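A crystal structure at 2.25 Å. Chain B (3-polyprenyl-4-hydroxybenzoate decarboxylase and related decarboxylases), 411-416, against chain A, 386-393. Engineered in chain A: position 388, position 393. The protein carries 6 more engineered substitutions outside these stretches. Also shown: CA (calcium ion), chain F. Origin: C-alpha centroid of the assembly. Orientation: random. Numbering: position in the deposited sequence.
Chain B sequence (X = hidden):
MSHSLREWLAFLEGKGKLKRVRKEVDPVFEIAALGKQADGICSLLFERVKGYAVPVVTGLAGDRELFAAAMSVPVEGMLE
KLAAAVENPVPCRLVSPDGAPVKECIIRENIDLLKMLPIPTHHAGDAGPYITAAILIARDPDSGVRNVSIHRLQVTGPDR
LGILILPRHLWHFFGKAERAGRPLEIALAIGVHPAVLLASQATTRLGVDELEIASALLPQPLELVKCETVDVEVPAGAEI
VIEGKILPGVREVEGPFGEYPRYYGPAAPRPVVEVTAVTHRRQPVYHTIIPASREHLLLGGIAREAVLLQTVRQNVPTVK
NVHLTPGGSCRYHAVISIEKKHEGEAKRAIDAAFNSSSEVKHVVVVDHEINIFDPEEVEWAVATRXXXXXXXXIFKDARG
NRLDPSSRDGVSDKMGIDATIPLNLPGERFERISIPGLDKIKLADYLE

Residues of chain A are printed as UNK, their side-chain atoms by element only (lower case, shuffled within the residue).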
# COMPACT_ATOMS: atom_id res chain seq x y z
N VAL B 411 -10.42 11.99 -23.31
CA VAL B 411 -10.07 13.32 -22.82
C VAL B 411 -10.30 13.47 -21.28
O VAL B 411 -11.35 13.01 -20.79
CB VAL B 411 -10.81 14.44 -23.59
CG1 VAL B 411 -10.31 15.81 -23.13
CG2 VAL B 411 -10.66 14.26 -25.11
N SER B 412 -9.36 14.08 -20.54
CA SER B 412 -9.35 13.86 -19.08
C SER B 412 -9.21 15.06 -18.10
O SER B 412 -8.37 15.90 -18.23
CB SER B 412 -8.28 12.78 -18.76
OG SER B 412 -8.32 12.38 -17.40
N ASP B 413 -10.02 15.06 -17.07
CA ASP B 413 -9.78 15.92 -15.91
C ASP B 413 -8.50 15.48 -15.16
O ASP B 413 -8.13 14.34 -15.23
CB ASP B 413 -10.98 15.94 -14.97
CG ASP B 413 -12.28 16.47 -15.63
OD1 ASP B 413 -12.23 16.99 -16.75
OD2 ASP B 413 -13.34 16.35 -14.98
N LYS B 414 -7.88 16.41 -14.44
CA LYS B 414 -6.63 16.17 -13.77
C LYS B 414 -6.64 16.89 -12.45
O LYS B 414 -7.39 17.89 -12.28
CB LYS B 414 -5.45 16.76 -14.54
CG LYS B 414 -5.26 16.28 -15.96
CD LYS B 414 -4.18 17.14 -16.63
CE LYS B 414 -4.05 16.96 -18.14
NZ LYS B 414 -4.39 15.58 -18.59
N MET B 415 -5.78 16.45 -11.54
CA MET B 415 -5.71 17.02 -10.22
C MET B 415 -4.26 17.06 -9.73
O MET B 415 -3.50 16.08 -9.91
CB MET B 415 -6.55 16.21 -9.26
CG MET B 415 -6.58 16.78 -7.86
SD MET B 415 -7.88 16.12 -6.81
CE MET B 415 -7.59 14.40 -7.10
N GLY B 416 -3.88 18.14 -9.09
CA GLY B 416 -2.57 18.29 -8.42
C GLY B 416 -2.75 18.54 -6.93
O GLY B 416 -3.66 19.28 -6.53
N UNK A 386 -12.18 8.21 -11.33
CA UNK A 386 -12.37 9.55 -10.85
C UNK A 386 -12.00 10.55 -11.95
O UNK A 386 -10.91 10.52 -12.52
c UNK A 386 -11.60 9.80 -9.58
s UNK A 386 -11.52 11.53 -9.05
N UNK A 387 -12.96 11.42 -12.27
CA UNK A 387 -12.75 12.59 -13.13
C UNK A 387 -12.88 13.79 -12.19
O UNK A 387 -14.00 14.11 -11.78
n UNK A 387 -12.05 13.18 -16.47
c UNK A 387 -13.56 11.65 -15.40
c UNK A 387 -13.82 12.62 -14.24
o UNK A 387 -11.43 11.06 -16.36
c UNK A 387 -12.26 11.94 -16.13
N UNK A 388 -11.75 14.43 -11.81
CA UNK A 388 -11.80 15.37 -10.72
C UNK A 388 -12.71 16.60 -10.86
O UNK A 388 -13.17 17.10 -9.84
c UNK A 388 -10.36 14.10 -12.17
c UNK A 388 -10.34 15.84 -10.58
c UNK A 388 -9.53 14.73 -11.08
N UNK A 389 -12.99 17.07 -12.08
CA UNK A 389 -13.92 18.18 -12.30
C UNK A 389 -15.35 17.84 -11.90
O UNK A 389 -16.07 18.69 -11.45
N UNK A 390 -15.73 16.58 -12.05
CA UNK A 390 -17.02 16.05 -11.64
C UNK A 390 -16.98 15.39 -10.25
O UNK A 390 -17.98 15.41 -9.50
n UNK A 390 -17.60 11.30 -15.38
c UNK A 390 -17.42 14.97 -12.69
c UNK A 390 -18.82 14.33 -12.56
n UNK A 390 -18.26 11.99 -13.23
c UNK A 390 -17.61 11.14 -14.06
c UNK A 390 -19.03 13.19 -13.59
n UNK A 390 -16.92 10.12 -13.53
N UNK A 391 -15.87 14.72 -9.90
CA UNK A 391 -15.91 13.71 -8.81
C UNK A 391 -15.24 14.11 -7.48
O UNK A 391 -15.25 13.32 -6.52
o UNK A 391 -17.38 11.86 -10.31
o UNK A 391 -15.60 11.01 -11.26
c UNK A 391 -15.30 12.41 -9.34
c UNK A 391 -16.16 11.73 -10.38
N UNK A 392 -14.69 15.31 -7.41
CA UNK A 392 -13.97 15.80 -6.23
C UNK A 392 -14.69 16.96 -5.63
O UNK A 392 -14.92 17.94 -6.29
c UNK A 392 -12.54 16.26 -6.58
c UNK A 392 -11.86 16.87 -5.37
c UNK A 392 -11.71 15.08 -7.03
N UNK A 393 -15.03 16.85 -4.36
CA UNK A 393 -15.63 17.93 -3.61
C UNK A 393 -14.69 18.35 -2.47
O UNK A 393 -14.10 17.50 -1.82
c UNK A 393 -17.99 17.20 -4.06
o UNK A 393 -16.77 16.27 -2.32
c UNK A 393 -16.97 17.48 -3.00
CA CA F . -16.63 8.56 -10.49
O HOH W 1 -19.50 8.59 -10.68

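Position 386 carries one carbon and then one sulfur, and neither comes within contact range of the chain B stretch. A single carbon ending in sulfur is cysteine, C386(A), buried where the chain has just left a helix.

Position 387 has three carbons in a row, the third bearing one oxygen and one nitrogen. Its CB points sideways, yet its end comes nearer chain B, reaching the backbone around S412(B) and D413(B). An amide on that length of chain is glutamine, Q387(A). The amide is probably turned over in the model; NE2 as modelled lies 2.8 Å from N of D413(B), so which atom faces that backbone N remains open.

Position 388 has three carbons that close a ring onto its own backbone N. Its CA-to-CB bond points toward the chain B stretch, and the ring packs against D413(B) and M415(B). This is proline, P388(A), an engineered residue in place of the natural alanine. Its CD lies 3.4 Å from CB of D413(B), and its CG 3.8 Å from CB of M415(B).

Position 389 has no side-chain atoms and is therefore glycine, G389(A). Its N donates a weak hydrogen bond to OD2 of D413(B), at 3.0 Å. An ideal CB here would fall 2.6 Å from that same OD2, a clash, so the bare backbone leaves room for the carboxylate.

Position 390 shows three carbons, a nitrogen, and a carbon carrying two more nitrogens, the guanidinium of arginine. R390(A) is exposed and barely covered by chain B.

Position 391 has two carbons, the second carrying two oxygens: aspartate, D391(A). It does not touch the chain B stretch. Its OD2 accepts from N of Q387(A) at 2.9 Å, forms a salt bridge with NH2 of R390(A) at 2.8 Å, and binds the calcium ion CA at 2.8 Å.

Position 392 has one carbon carrying two more; its CA-to-CB bond points toward the chain B stretch, and one of the outer carbons touches the sulfur of M415(B). This is valine, V392(A), with CG2 4.0 Å from SD of M415(B).

Position 393 has a carbon bearing one oxygen and one carbon, too far away to touch the stretch. It is threonine, T393(A), engineered from phenylalanine.

The contact works by alternation along chain B: D413(B) and M415(B) point toward chain A, while K414(B) between them points away. D413(B) brings its carboxylate to the first turn of the short helix, where the N of G389(A) is available, and M415(B) supplies the apolar half against P388(A) and V392(A). D391(A), itself in the helix, accepts from the N of the N-cap residue Q387(A), pairs with R390(A) beside it and binds the calcium.

Chain A, residues 386-393: CQPGRDVT
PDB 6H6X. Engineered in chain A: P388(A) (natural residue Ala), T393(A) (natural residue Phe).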